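Local coordinates for protein probable glutathione S-transferase 5 (Caenorhabditis elegans, PDB 1ZL9) that conjugates reduced glutathione to a wide range of exogenous and endogenous hydrophobic electrophiles, as a sigma-class glutathione transferase, at residues R19-Y24 with L155-L160; A104-Y109 with K124-P129; A130-Y135 with S177-L182. All blocks are in the same frame, centred on the assembly; numbering follows the deposited sequence.

Contact 1 (R19-Y24 with L155-L160); sequences RQIFAY and LTWIDL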
loop_
_atom_site.group_PDB
_atom_site.type_symbol
_atom_site.label_atom_id
_atom_site.label_comp_id
_atom_site.label_asym_id
_atom_site.label_seq_id
_atom_site.Cartn_x
_atom_site.Cartn_y
_atom_site.Cartn_z
ATOM N N ARG A 19 3.479 -15.272 -7.779
ATOM C CA ARG A 19 3.891 -16.544 -8.343
ATOM C C ARG A 19 4.355 -17.499 -7.228
ATOM O O ARG A 19 4.111 -18.699 -7.276
ATOM C CB ARG A 19 5.048 -16.346 -9.328
ATOM C CG ARG A 19 4.777 -15.390 -10.479
ATOM C CD ARG A 19 5.802 -15.587 -11.575
ATOM N NE ARG A 19 5.645 -14.680 -12.689
ATOM C CZ ARG A 19 6.316 -13.565 -12.860
ATOM N NH1 ARG A 19 7.253 -13.198 -12.010
ATOM N NH2 ARG A 19 6.088 -12.832 -13.936
ATOM N N GLN A 20 5.015 -16.953 -6.229
ATOM C CA GLN A 20 5.547 -17.768 -5.125
ATOM C C GLN A 20 4.447 -18.234 -4.172
ATOM O O GLN A 20 4.509 -19.321 -3.634
ATOM C CB GLN A 20 6.660 -17.048 -4.398
ATOM C CG GLN A 20 7.938 -16.944 -5.294
ATOM C CD GLN A 20 9.190 -16.492 -4.564
ATOM O OE1 GLN A 20 9.253 -16.558 -3.348
ATOM N NE2 GLN A 20 10.219 -16.121 -5.324
ATOM N N ILE A 21 3.430 -17.402 -3.989
ATOM C CA ILE A 21 2.255 -17.818 -3.240
ATOM C C ILE A 21 1.596 -18.987 -3.929
ATOM O O ILE A 21 1.279 -20.007 -3.305
ATOM C CB ILE A 21 1.255 -16.645 -3.080
ATOM C CG1 ILE A 21 1.819 -15.602 -2.134
ATOM C CG2 ILE A 21 -0.122 -17.123 -2.705
ATOM C CD1 ILE A 21 1.065 -14.239 -2.137
ATOM N N PHE A 22 1.388 -18.868 -5.222
ATOM C CA PHE A 22 0.853 -19.995 -5.966
ATOM C C PHE A 22 1.737 -21.246 -5.888
ATOM O O PHE A 22 1.203 -22.376 -5.739
ATOM C CB PHE A 22 0.673 -19.688 -7.443
ATOM C CG PHE A 22 -0.472 -18.774 -7.776
ATOM C CD1 PHE A 22 -1.778 -19.014 -7.334
ATOM C CD2 PHE A 22 -0.242 -17.684 -8.593
ATOM C CE1 PHE A 22 -2.808 -18.184 -7.681
ATOM C CE2 PHE A 22 -1.295 -16.856 -8.992
ATOM C CZ PHE A 22 -2.568 -17.080 -8.540
ATOM N N ALA A 23 3.065 -21.083 -6.009
ATOM C CA ALA A 23 3.980 -22.190 -5.893
ATOM C C ALA A 23 3.866 -22.816 -4.515
ATOM O O ALA A 23 3.810 -24.036 -4.416
ATOM C CB ALA A 23 5.446 -21.783 -6.186
ATOM N N TYR A 24 3.899 -22.017 -3.447
ATOM C CA TYR A 24 3.745 -22.559 -2.090
ATOM C C TYR A 24 2.496 -23.402 -1.921
ATOM O O TYR A 24 2.525 -24.519 -1.364
ATOM C CB TYR A 24 3.697 -21.464 -1.031
ATOM C CG TYR A 24 3.737 -22.016 0.366
ATOM C CD1 TYR A 24 2.582 -22.095 1.120
ATOM C CD2 TYR A 24 4.903 -22.450 0.910
ATOM C CE1 TYR A 24 2.598 -22.611 2.373
ATOM C CE2 TYR A 24 4.937 -23.009 2.170
ATOM C CZ TYR A 24 3.753 -23.084 2.902
ATOM O OH TYR A 24 3.746 -23.625 4.174
ATOM N N LEU A 155 5.203 -19.025 7.988
ATOM C CA LEU A 155 5.391 -18.292 6.750
ATOM C C LEU A 155 4.234 -17.384 6.475
ATOM O O LEU A 155 3.070 -17.779 6.581
ATOM C CB LEU A 155 5.530 -19.307 5.611
ATOM C CG LEU A 155 5.755 -18.703 4.234
ATOM C CD1 LEU A 155 7.155 -18.188 4.186
ATOM C CD2 LEU A 155 5.547 -19.769 3.183
ATOM N N THR A 156 4.544 -16.142 6.088
ATOM C CA THR A 156 3.569 -15.270 5.452
ATOM C C THR A 156 4.165 -14.755 4.138
ATOM O O THR A 156 5.369 -14.891 3.870
ATOM C CB THR A 156 3.167 -14.090 6.315
ATOM O OG1 THR A 156 4.297 -13.282 6.639
ATOM C CG2 THR A 156 2.568 -14.525 7.606
ATOM N N TRP A 157 3.323 -14.145 3.316
ATOM C CA TRP A 157 3.792 -13.656 2.000
ATOM C C TRP A 157 4.868 -12.570 2.097
ATOM O O TRP A 157 5.671 -12.411 1.175
ATOM C CB TRP A 157 2.602 -13.219 1.155
ATOM C CG TRP A 157 1.892 -11.975 1.524
ATOM C CD1 TRP A 157 0.796 -11.852 2.271
ATOM C CD2 TRP A 157 2.200 -10.644 1.043
ATOM N NE1 TRP A 157 0.413 -10.526 2.356
ATOM C CE2 TRP A 157 1.260 -9.764 1.600
ATOM C CE3 TRP A 157 3.187 -10.125 0.211
ATOM C CZ2 TRP A 157 1.206 -8.401 1.273
ATOM C CZ3 TRP A 157 3.184 -8.793 -0.055
ATOM C CH2 TRP A 157 2.174 -7.932 0.447
ATOM N N ILE A 158 4.926 -11.832 3.206
ATOM C CA ILE A 158 5.958 -10.816 3.316
ATOM C C ILE A 158 7.308 -11.495 3.489
ATOM O O ILE A 158 8.300 -10.956 3.031
ATOM C CB ILE A 158 5.615 -9.725 4.393
ATOM C CG1 ILE A 158 6.560 -8.508 4.259
ATOM C CG2 ILE A 158 5.675 -10.287 5.844
ATOM C CD1 ILE A 158 6.481 -7.726 2.969
ATOM N N ASP A 159 7.350 -12.692 4.095
ATOM C CA ASP A 159 8.589 -13.492 4.106
ATOM C C ASP A 159 9.059 -13.787 2.664
ATOM O O ASP A 159 10.237 -13.723 2.354
ATOM C CB ASP A 159 8.377 -14.804 4.788
ATOM C CG ASP A 159 8.191 -14.687 6.282
ATOM O OD1 ASP A 159 9.045 -14.066 7.001
ATOM O OD2 ASP A 159 7.236 -15.292 6.803
ATOM N N LEU A 160 8.113 -14.187 1.811
ATOM C CA LEU A 160 8.447 -14.509 0.435
ATOM C C LEU A 160 9.014 -13.295 -0.277
ATOM O O LEU A 160 10.023 -13.421 -0.998
ATOM C CB LEU A 160 7.219 -15.046 -0.357
ATOM C CG LEU A 160 6.714 -16.386 0.169
ATOM C CD1 LEU A 160 5.369 -16.741 -0.417
ATOM C CD2 LEU A 160 7.585 -17.564 -0.092
HETATM O O HOH W 1 11.180 -15.991 -1.604
#
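Leu160 lays its two methyl groups against neighbouring residues of helix 16-25: CD2 beside Gln20 and CD1 beside Ile21. Leu160 and Gln20 run antiparallel alongside each other, with Leu160 CD2 3.8 Å from Gln20 OE1. A chi1 of -70° sets Gln20 CG anti to the carbonyl carbon; the chain runs on extended, and OE1 accepts from a water 2.7 Å away, which also lies within hydrogen-bonding distance of Leu160 O. The amide nitrogen of Gln20 is held by Glu16, one turn back. On the other methyl, Leu160 CD1 sits 4.1 Å from Ile21 CG1, and Ile21 CD1 reaches on to Trp157 CB at 3.8 Å, the indole itself leading away. At the far end Leu155 and Tyr24 meet tip to tip. Leu155 CD2 stands over one face of the Tyr24 ring, offset toward the rim and 3.4 Å from CE2, in a CH-pi contact with the methyl 20° off the ring normal.

Leu155 and Leu160 flank the helix start as a hydrophobic staple. Between them, Thr156 at the N-cap gives its N-H to Asp159 OD2 in a nearly straight bond of 2.9 Å (171°), the backbone-to-carboxylate half of a capping box. An N-capping box with a hydrophobic staple at the start of this helix is a recurrent feature of glutathione transferases. In this contact helix 16-25 of the thioredoxin-like N-terminal domain meets the start of helix 157-171 in the helical C-terminal domain. Ile195 of helix 193-201 touches both Gln20 and Leu160, while the Trp157 indole runs between helices 66-76 and 84-112, its NE1 bonded to Asn80.

Contact 2 (A104-Y109 with K124-P129); sequences ARPYFY and KDIFLP
Ala104 O accepts two backbone N-H groups, that of Phe108 at 3.1 Å and, weakly, that of Tyr107. The doubled grip falls where helix 84-112 is kinked: Pro106 has no N-H to give, and the N-H of Tyr107 turns to Ala104 instead of the turn before. All three residues around this carbonyl close on one side chain of helix 119-145, the phenyl ring of Phe127. Its CG is anti to the backbone N, on a CB that already points toward the partner helix.

Tyr107 comes from one face. Its CE2 stands 3.8 Å above the plane of the Phe127 ring, toward the rim, and its CD2 lies 3.4 Å from Phe127 CB; the two planes are 29° apart, with the rings displaced so that little of one lies over the other. Ala104 CB approaches at the edge, in the plane of the Phe127 ring and 3.9 Å from CD1. The same methyl rests over one face of the Phe108 ring. Phe108 completes the aromatic cluster obliquely, its CE2 3.4 Å from Phe127 CE1 with the planes at 50°. One residue before Phe127, Ile126 CG2 lies more loosely against Pro106, 4.4 Å from its CD.

The short helix segments pass 7.8 Å apart at a signed crossing angle of -113°, consistent with packing that centres on Phe127, with Ile126 beside it. These two consecutive helices pack in the all-helical C-terminal domain of the glutathione transferase fold, the Phe108 side chain about 11 Å from bound glutathione. Helix 119-145 has a pi-type turn at 124-127. Tyr107 also packs on Val119, Leu122 and Lys123 at the start of that helix, Tyr100 of helix 84-112 touches Phe108 and Phe127, and Phe131 continues the aromatic row.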
loop_
_atom_site.group_PDB
_atom_site.type_symbol
_atom_site.label_atom_id
_atom_site.label_comp_id
_atom_site.label_asym_id
_atom_site.label_seq_id
_atom_site.Cartn_x
_atom_site.Cartn_y
_atom_site.Cartn_z
ATOM N N ALA A 104 14.205 3.919 -2.642
ATOM C CA ALA A 104 15.283 3.354 -3.420
ATOM C C ALA A 104 15.101 3.422 -4.920
ATOM O O ALA A 104 16.045 3.117 -5.678
ATOM C CB ALA A 104 15.506 1.908 -3.047
ATOM N N ARG A 105 13.908 3.781 -5.360
ATOM C CA ARG A 105 13.563 3.685 -6.761
ATOM C C ARG A 105 14.581 4.363 -7.749
ATOM O O ARG A 105 14.798 3.821 -8.821
ATOM C CB ARG A 105 12.146 4.240 -7.047
ATOM C CG ARG A 105 11.717 3.905 -8.460
ATOM C CD ARG A 105 10.223 4.008 -8.755
ATOM N NE ARG A 105 9.484 2.953 -8.048
ATOM C CZ ARG A 105 8.639 3.186 -7.042
ATOM N NH1 ARG A 105 8.401 4.432 -6.636
ATOM N NH2 ARG A 105 8.047 2.167 -6.429
ATOM N N PRO A 106 15.091 5.577 -7.472
ATOM C CA PRO A 106 16.060 6.245 -8.381
ATOM C C PRO A 106 17.285 5.347 -8.707
ATOM O O PRO A 106 17.717 5.306 -9.854
ATOM C CB PRO A 106 16.446 7.503 -7.616
ATOM C CG PRO A 106 15.207 7.812 -6.835
ATOM C CD PRO A 106 14.722 6.471 -6.367
ATOM N N TYR A 107 17.796 4.656 -7.701
ATOM C CA TYR A 107 18.877 3.682 -7.845
ATOM C C TYR A 107 18.447 2.462 -8.624
ATOM O O TYR A 107 19.099 2.101 -9.575
ATOM C CB TYR A 107 19.426 3.266 -6.489
ATOM C CG TYR A 107 20.477 2.243 -6.571
ATOM C CD1 TYR A 107 21.716 2.506 -7.174
ATOM C CD2 TYR A 107 20.258 0.983 -6.063
ATOM C CE1 TYR A 107 22.681 1.522 -7.244
ATOM C CE2 TYR A 107 21.196 0.017 -6.145
ATOM C CZ TYR A 107 22.419 0.296 -6.743
ATOM O OH TYR A 107 23.370 -0.680 -6.744
ATOM N N PHE A 108 17.319 1.865 -8.272
ATOM C CA PHE A 108 16.869 0.649 -8.959
ATOM C C PHE A 108 16.643 0.928 -10.455
ATOM O O PHE A 108 17.074 0.158 -11.336
ATOM C CB PHE A 108 15.578 0.177 -8.329
ATOM C CG PHE A 108 15.749 -0.418 -6.916
ATOM C CD1 PHE A 108 14.634 -0.632 -6.123
ATOM C CD2 PHE A 108 16.997 -0.804 -6.434
ATOM C CE1 PHE A 108 14.767 -1.195 -4.835
ATOM C CE2 PHE A 108 17.137 -1.388 -5.088
ATOM C CZ PHE A 108 16.022 -1.554 -4.326
ATOM N N TYR A 109 15.993 2.055 -10.718
ATOM C CA TYR A 109 15.743 2.494 -12.083
ATOM C C TYR A 109 16.989 2.756 -12.902
ATOM O O TYR A 109 17.005 2.502 -14.124
ATOM C CB TYR A 109 14.916 3.751 -12.052
ATOM C CG TYR A 109 13.486 3.458 -12.179
ATOM C CD1 TYR A 109 12.888 2.473 -11.436
ATOM C CD2 TYR A 109 12.694 4.216 -13.037
ATOM C CE1 TYR A 109 11.529 2.203 -11.552
ATOM C CE2 TYR A 109 11.338 3.957 -13.166
ATOM C CZ TYR A 109 10.776 2.947 -12.435
ATOM O OH TYR A 109 9.437 2.710 -12.580
ATOM N N LYS A 124 25.273 5.092 -3.134
ATOM C CA LYS A 124 25.697 5.515 -1.812
ATOM C C LYS A 124 24.842 6.638 -1.223
ATOM O O LYS A 124 24.593 6.710 -0.027
ATOM C CB LYS A 124 27.185 5.885 -1.848
ATOM C CG LYS A 124 27.489 7.212 -2.506
ATOM C CD LYS A 124 29.035 7.436 -2.626
ATOM C CE LYS A 124 29.313 8.833 -3.199
ATOM N NZ LYS A 124 28.847 9.846 -2.265
ATOM N N ASP A 125 24.379 7.532 -2.063
ATOM C CA ASP A 125 23.600 8.661 -1.600
ATOM C C ASP A 125 22.126 8.335 -1.384
ATOM O O ASP A 125 21.457 8.976 -0.590
ATOM C CB ASP A 125 23.678 9.775 -2.652
ATOM C CG ASP A 125 25.055 10.455 -2.696
ATOM O OD1 ASP A 125 25.935 10.129 -1.862
ATOM O OD2 ASP A 125 25.293 11.329 -3.521
ATOM N N ILE A 126 21.579 7.415 -2.164
ATOM C CA ILE A 126 20.134 7.141 -2.065
ATOM C C ILE A 126 19.826 5.718 -1.565
ATOM O O ILE A 126 19.034 5.502 -0.645
ATOM C CB ILE A 126 19.452 7.356 -3.477
ATOM C CG1 ILE A 126 19.480 8.833 -3.937
ATOM C CG2 ILE A 126 18.018 6.882 -3.454
ATOM C CD1 ILE A 126 18.975 9.843 -2.970
ATOM N N PHE A 127 20.419 4.732 -2.213
ATOM C CA PHE A 127 20.020 3.370 -1.929
ATOM C C PHE A 127 20.484 2.946 -0.524
ATOM O O PHE A 127 19.695 2.502 0.254
ATOM C CB PHE A 127 20.535 2.398 -2.992
ATOM C CG PHE A 127 20.358 0.972 -2.580
ATOM C CD1 PHE A 127 19.055 0.397 -2.542
ATOM C CD2 PHE A 127 21.427 0.211 -2.163
ATOM C CE1 PHE A 127 18.893 -0.946 -2.158
ATOM C CE2 PHE A 127 21.230 -1.158 -1.736
ATOM C CZ PHE A 127 19.979 -1.687 -1.712
ATOM N N LEU A 128 21.758 3.116 -0.197
ATOM C CA LEU A 128 22.262 2.512 1.029
ATOM C C LEU A 128 21.622 3.065 2.283
ATOM O O LEU A 128 21.299 2.281 3.202
ATOM C CB LEU A 128 23.810 2.544 1.110
ATOM C CG LEU A 128 24.421 1.504 0.165
ATOM C CD1 LEU A 128 25.940 1.712 0.031
ATOM C CD2 LEU A 128 24.177 0.089 0.641
ATOM N N PRO A 129 21.390 4.365 2.370
ATOM C CA PRO A 129 20.619 4.879 3.494
ATOM C C PRO A 129 19.192 4.274 3.581
ATOM O O PRO A 129 18.700 3.916 4.648
ATOM C CB PRO A 129 20.553 6.376 3.211
ATOM C CG PRO A 129 21.840 6.686 2.421
ATOM C CD PRO A 129 21.938 5.456 1.542
#

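Contact 3 (A130-Y135 with S177-L182); sequences AFEKFY and SKFPEL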
loop_
_atom_site.group_PDB
_atom_site.type_symbol
_atom_site.label_atom_id
_atom_site.label_comp_id
_atom_site.label_asym_id
_atom_site.label_seq_id
_atom_site.Cartn_x
_atom_site.Cartn_y
_atom_site.Cartn_z
ATOM N N ALA A 130 18.526 4.109 2.443
ATOM C CA ALA A 130 17.189 3.504 2.473
ATOM C C ALA A 130 17.178 2.041 2.983
ATOM O O ALA A 130 16.301 1.613 3.787
ATOM C CB ALA A 130 16.579 3.581 1.100
ATOM N N PHE A 131 18.104 1.301 2.428
ATOM C CA PHE A 131 18.324 -0.095 2.695
ATOM C C PHE A 131 18.648 -0.283 4.156
ATOM O O PHE A 131 18.104 -1.140 4.778
ATOM C CB PHE A 131 19.496 -0.620 1.853
ATOM C CG PHE A 131 19.936 -1.992 2.217
ATOM C CD1 PHE A 131 19.180 -3.100 1.833
ATOM C CD2 PHE A 131 21.142 -2.180 2.898
ATOM C CE1 PHE A 131 19.598 -4.372 2.175
ATOM C CE2 PHE A 131 21.582 -3.419 3.252
ATOM C CZ PHE A 131 20.773 -4.556 2.876
ATOM N N GLU A 132 19.547 0.526 4.683
ATOM C CA GLU A 132 19.980 0.361 6.083
ATOM C C GLU A 132 18.848 0.725 7.060
ATOM O O GLU A 132 18.641 0.057 8.083
ATOM C CB GLU A 132 21.245 1.189 6.324
ATOM C CG GLU A 132 22.398 0.510 5.575
ATOM C CD GLU A 132 23.789 1.095 5.781
ATOM O OE1 GLU A 132 23.923 2.080 6.527
ATOM O OE2 GLU A 132 24.742 0.531 5.166
ATOM N N LYS A 133 18.057 1.716 6.724
ATOM C CA LYS A 133 16.918 2.051 7.568
ATOM C C LYS A 133 15.891 0.907 7.585
ATOM O O LYS A 133 15.450 0.467 8.633
ATOM C CB LYS A 133 16.299 3.329 7.054
ATOM C CG LYS A 133 14.969 3.721 7.639
ATOM C CD LYS A 133 14.583 5.171 7.227
ATOM C CE LYS A 133 13.132 5.346 6.786
ATOM N NZ LYS A 133 13.010 6.281 5.484
ATOM N N PHE A 134 15.530 0.413 6.402
ATOM C CA PHE A 134 14.467 -0.530 6.304
ATOM C C PHE A 134 14.879 -1.884 6.833
ATOM O O PHE A 134 14.110 -2.516 7.501
ATOM C CB PHE A 134 14.006 -0.663 4.813
ATOM C CG PHE A 134 12.942 -1.715 4.633
ATOM C CD1 PHE A 134 13.177 -2.849 3.866
ATOM C CD2 PHE A 134 11.729 -1.604 5.343
ATOM C CE1 PHE A 134 12.187 -3.820 3.719
ATOM C CE2 PHE A 134 10.721 -2.587 5.175
ATOM C CZ PHE A 134 11.012 -3.719 4.394
ATOM N N TYR A 135 16.110 -2.314 6.536
ATOM C CA TYR A 135 16.603 -3.605 7.021
ATOM C C TYR A 135 16.745 -3.596 8.566
ATOM O O TYR A 135 16.560 -4.599 9.210
ATOM C CB TYR A 135 17.857 -4.031 6.256
ATOM C CG TYR A 135 17.464 -4.835 5.034
ATOM C CD1 TYR A 135 16.717 -4.243 3.990
ATOM C CD2 TYR A 135 17.775 -6.201 4.937
ATOM C CE1 TYR A 135 16.241 -5.006 2.891
ATOM C CE2 TYR A 135 17.310 -6.979 3.884
ATOM C CZ TYR A 135 16.547 -6.387 2.832
ATOM O OH TYR A 135 16.116 -7.174 1.762
ATOM N N SER A 177 26.778 -7.492 5.496
ATOM C CA SER A 177 27.522 -7.447 6.748
ATOM C C SER A 177 26.734 -6.887 7.917
ATOM O O SER A 177 26.822 -7.387 9.025
ATOM C CB SER A 177 28.796 -6.631 6.576
ATOM O OG SER A 177 29.725 -7.417 5.853
ATOM N N LYS A 178 25.937 -5.861 7.695
ATOM C CA LYS A 178 25.181 -5.254 8.772
ATOM C C LYS A 178 23.922 -6.034 9.122
ATOM O O LYS A 178 23.284 -5.781 10.146
ATOM C CB LYS A 178 24.760 -3.856 8.366
ATOM C CG LYS A 178 25.895 -2.919 8.245
ATOM C CD LYS A 178 25.419 -1.456 8.267
ATOM C CE LYS A 178 26.603 -0.483 7.921
ATOM N NZ LYS A 178 26.242 0.823 8.537
ATOM N N PHE A 179 23.528 -6.964 8.251
ATOM C CA PHE A 179 22.265 -7.689 8.460
ATOM C C PHE A 179 22.356 -9.189 8.215
ATOM O O PHE A 179 21.622 -9.747 7.377
ATOM C CB PHE A 179 21.193 -7.087 7.537
ATOM C CG PHE A 179 21.027 -5.601 7.725
ATOM C CD1 PHE A 179 21.510 -4.718 6.796
ATOM C CD2 PHE A 179 20.445 -5.108 8.887
ATOM C CE1 PHE A 179 21.408 -3.343 7.023
ATOM C CE2 PHE A 179 20.317 -3.756 9.082
ATOM C CZ PHE A 179 20.794 -2.892 8.139
ATOM N N PRO A 180 23.182 -9.878 9.020
ATOM C CA PRO A 180 23.331 -11.332 8.865
ATOM C C PRO A 180 21.995 -12.054 9.085
ATOM O O PRO A 180 21.766 -13.098 8.489
ATOM C CB PRO A 180 24.383 -11.709 9.939
ATOM C CG PRO A 180 24.420 -10.545 10.892
ATOM C CD PRO A 180 24.021 -9.309 10.109
ATOM N N GLU A 181 21.125 -11.471 9.902
ATOM C CA GLU A 181 19.830 -11.995 10.168
ATOM C C GLU A 181 18.981 -12.142 8.890
ATOM O O GLU A 181 18.203 -13.088 8.786
ATOM C CB GLU A 181 19.095 -11.079 11.163
ATOM C CG GLU A 181 19.845 -10.897 12.523
ATOM C CD GLU A 181 20.753 -9.645 12.542
ATOM O OE1 GLU A 181 21.125 -9.107 11.475
ATOM O OE2 GLU A 181 21.100 -9.180 13.641
ATOM N N LEU A 182 19.101 -11.192 7.965
ATOM C CA LEU A 182 18.263 -11.188 6.747
ATOM C C LEU A 182 18.838 -12.080 5.673
ATOM O O LEU A 182 18.090 -12.621 4.846
ATOM C CB LEU A 182 18.025 -9.769 6.214
ATOM C CG LEU A 182 16.866 -9.035 6.822
ATOM C CD1 LEU A 182 15.560 -9.839 6.592
ATOM C CD2 LEU A 182 17.077 -8.706 8.323
#
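Tyr135 and Phe179 bring their CA atoms to 7.1 Å where helix 119-145 passes the loop 177-179, just before helix 180-191. Phe179, at the N-cap position of the new helix, projects its ring onto helix 119-145. Tyr135 CB stands over the centre of this ring, 3.5 Å from the centroid and 4° off the normal, a CH-pi contact; the opposite face is covered toward its rim by CB of Lys178. The Phe179 ring also turns an edge to the face of Phe131, the planes at 88° in an offset edge-to-face pair, with Phe131 CE2 3.8 Å from Phe179 CD1. Phe131 in turn places CE1 over the centre of the Tyr135 ring. Leu182 meets the Tyr135 ring obliquely, its CG 3.5 Å from CD2; Tyr135 OH is hydrogen-bonded to Ser166 OG. Nearby, the extended chains of Glu132 and Lys178 cross to a salt bridge whose hydrogen bond is weak, Glu132 OE1 to Lys178 NZ 3.3 Å. Phe131, Tyr135 and Phe179 form an aromatic cluster in the interior of the all-helical C-terminal domain of the glutathione transferase fold, away from the glutathione site.

How the contacts relate
From the N terminus, the chain leaves helix 16-25, completes the four-stranded sheet and helix 66-76, and enters the helical C-terminal domain. Contact 2 closes first, a short loop between helices 84-112 and 119-145. Helix 119-145 goes straight on into the first segment of contact 3. Contact 1 then closes the longest loop at the start of helix 157-171, enclosing contact 2 and tying the N-terminal domain to the C-terminal one. Contact 3 closes last, at helix 180-191, and so crosses contact 1 along the chain. Contacts 2 and 3 lie on the same side of the chain's centre; contact 1 lies opposite contact 2, their centres about 26 Å apart.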